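Local coordinates for protein DsrH (Allochromatium vinosum, PDB 2HY5) that forms a complex with DsrE and DsrF that probably takes part in sulfur transfer during the oxidation of stored sulfur, at residues 4-9 / 96-101. Sequence-based numbering, arbitrary orientation.
Sequences LHTVNK and DTVQAW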
loop_
_atom_site.group_PDB
_atom_site.type_symbol
_atom_site.label_atom_id
_atom_site.label_comp_id
_atom_site.label_asym_id
_atom_site.label_seq_id
_atom_site.Cartn_x
_atom_site.Cartn_y
_atom_site.Cartn_z
ATOM N N LEU C 4 -13.272 -19.145 4.454
ATOM C CA LEU C 4 -13.094 -18.646 3.103
ATOM C C LEU C 4 -11.962 -17.645 3.238
ATOM O O LEU C 4 -12.104 -16.625 3.918
ATOM C CB LEU C 4 -14.330 -17.910 2.576
ATOM C CG LEU C 4 -14.013 -17.101 1.308
ATOM C CD1 LEU C 4 -13.719 -18.044 0.150
ATOM C CD2 LEU C 4 -15.165 -16.167 0.968
ATOM N N HIS C 5 -10.829 -17.947 2.620
ATOM C CA HIS C 5 -9.685 -17.045 2.660
ATOM C C HIS C 5 -9.753 -16.164 1.424
ATOM O O HIS C 5 -10.047 -16.647 0.327
ATOM C CB HIS C 5 -8.379 -17.842 2.616
ATOM C CG HIS C 5 -8.217 -18.808 3.745
ATOM N ND1 HIS C 5 -7.623 -18.465 4.941
ATOM C CD2 HIS C 5 -8.579 -20.108 3.868
ATOM C CE1 HIS C 5 -7.624 -19.509 5.750
ATOM N NE2 HIS C 5 -8.200 -20.521 5.123
ATOM N N THR C 6 -9.494 -14.870 1.586
ATOM C CA THR C 6 -9.497 -13.980 0.433
ATOM C C THR C 6 -8.083 -13.450 0.237
ATOM O O THR C 6 -7.407 -13.079 1.199
ATOM C CB THR C 6 -10.473 -12.791 0.610
ATOM O OG1 THR C 6 -10.086 -12.006 1.744
ATOM C CG2 THR C 6 -11.903 -13.296 0.802
ATOM N N VAL C 7 -7.631 -13.446 -1.011
ATOM C CA VAL C 7 -6.290 -12.961 -1.346
ATOM C C VAL C 7 -6.445 -11.942 -2.463
ATOM O O VAL C 7 -6.918 -12.283 -3.550
ATOM C CB VAL C 7 -5.383 -14.113 -1.829
ATOM C CG1 VAL C 7 -4.015 -13.571 -2.221
ATOM C CG2 VAL C 7 -5.241 -15.159 -0.728
ATOM N N ASN C 8 -6.043 -10.699 -2.208
ATOM C CA ASN C 8 -6.196 -9.656 -3.220
ATOM C C ASN C 8 -4.906 -9.084 -3.780
ATOM O O ASN C 8 -4.945 -8.131 -4.551
ATOM C CB ASN C 8 -7.030 -8.502 -2.659
ATOM C CG ASN C 8 -6.297 -7.727 -1.578
ATOM O OD1 ASN C 8 -6.578 -6.552 -1.342
ATOM N ND2 ASN C 8 -5.359 -8.387 -0.907
ATOM N N LYS C 9 -3.773 -9.655 -3.393
ATOM C CA LYS C 9 -2.482 -9.161 -3.857
ATOM C C LYS C 9 -1.770 -10.139 -4.777
ATOM O O LYS C 9 -1.899 -11.353 -4.632
ATOM C CB LYS C 9 -1.592 -8.842 -2.654
ATOM C CG LYS C 9 -1.525 -7.367 -2.298
ATOM C CD LYS C 9 -2.896 -6.723 -2.271
ATOM C CE LYS C 9 -2.813 -5.229 -2.000
ATOM N NZ LYS C 9 -2.082 -4.469 -3.048
ATOM N N ASP C 96 -18.072 -20.703 6.920
ATOM C CA ASP C 96 -18.418 -20.215 8.253
ATOM C C ASP C 96 -17.789 -18.882 8.641
ATOM O O ASP C 96 -18.374 -18.112 9.400
ATOM C CB ASP C 96 -18.041 -21.264 9.301
ATOM C CG ASP C 96 -18.805 -22.558 9.128
ATOM O OD1 ASP C 96 -18.481 -23.534 9.831
ATOM O OD2 ASP C 96 -19.734 -22.600 8.293
ATOM N N THR C 97 -16.596 -18.613 8.132
ATOM C CA THR C 97 -15.903 -17.370 8.456
ATOM C C THR C 97 -15.091 -16.918 7.255
ATOM O O THR C 97 -14.685 -17.734 6.435
ATOM C CB THR C 97 -14.952 -17.567 9.664
ATOM O OG1 THR C 97 -15.710 -18.021 10.793
ATOM C CG2 THR C 97 -14.253 -16.266 10.024
ATOM N N VAL C 98 -14.870 -15.613 7.147
ATOM C CA VAL C 98 -14.079 -15.064 6.057
ATOM C C VAL C 98 -12.797 -14.511 6.662
ATOM O O VAL C 98 -12.828 -13.841 7.693
ATOM C CB VAL C 98 -14.818 -13.922 5.332
ATOM C CG1 VAL C 98 -13.993 -13.446 4.136
ATOM C CG2 VAL C 98 -16.195 -14.392 4.876
ATOM N N GLN C 99 -11.672 -14.809 6.027
ATOM C CA GLN C 99 -10.386 -14.342 6.518
ATOM C C GLN C 99 -9.659 -13.639 5.389
ATOM O O GLN C 99 -9.346 -14.253 4.375
ATOM C CB GLN C 99 -9.544 -15.516 7.009
ATOM C CG GLN C 99 -8.262 -15.094 7.710
ATOM C CD GLN C 99 -7.541 -16.263 8.340
ATOM O OE1 GLN C 99 -6.771 -16.961 7.684
ATOM N NE2 GLN C 99 -7.803 -16.496 9.620
ATOM N N ALA C 100 -9.383 -12.353 5.562
ATOM C CA ALA C 100 -8.710 -11.596 4.516
ATOM C C ALA C 100 -7.193 -11.573 4.679
ATOM O O ALA C 100 -6.680 -11.279 5.757
ATOM C CB ALA C 100 -9.248 -10.167 4.487
ATOM N N TRP C 101 -6.489 -11.901 3.603
ATOM C CA TRP C 101 -5.036 -11.879 3.588
ATOM C C TRP C 101 -4.685 -10.665 2.755
ATOM O O TRP C 101 -4.732 -10.707 1.523
ATOM C CB TRP C 101 -4.468 -13.146 2.949
ATOM C CG TRP C 101 -4.709 -14.370 3.770
ATOM C CD1 TRP C 101 -5.830 -15.155 3.770
ATOM C CD2 TRP C 101 -3.818 -14.941 4.738
ATOM N NE1 TRP C 101 -5.692 -16.181 4.680
ATOM C CE2 TRP C 101 -4.470 -16.075 5.282
ATOM C CE3 TRP C 101 -2.540 -14.601 5.197
ATOM C CZ2 TRP C 101 -3.858 -16.880 6.273
ATOM C CZ3 TRP C 101 -1.942 -15.396 6.177
ATOM C CH2 TRP C 101 -2.600 -16.520 6.703
HETATM O O HOH W 1 -8.050 -10.037 0.915
#
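H5 and W101 stand on the same face of the sheet, and both hold CG anti to the carbonyl carbon (chi1 -59° and -68°), which sets their rings side by side. They meet rim to rim. W101 NE1 donates a nearly straight hydrogen bond of 3.0 Å to H5 ND1, which lies in the indole plane but is approached from slightly outside the imidazole plane. The bond makes ND1 the acceptor, so the ring is probably neutral with its proton on NE2. Q99 has an extended chain that brings OE1 to the imidazole edge, 3.3 Å from H5 CE1. Helix 16-23 packs on H5 and W101, and M127 of the DsrF chain touches W101 and Q99. An alanine in place of W101 has no indole N-H for ND1, and would probably loosen the hold on the imidazole and the packing against helix 16-23 and M127. On the other face T6 CG2 meets V98 CG1 at 3.9 Å, while T6 OG1 hydrogen-bonds a water. The backbones pair in parallel: L4 N bonds T97 O (2.8 Å), L4 O accepts Q99 N, T6 N bonds Q99 O and T6 O accepts W101 N. This joins the last strand, at the sheet edge within the chain, to the first, as in the parallel alpha/beta fold of DsrEFH-like proteins.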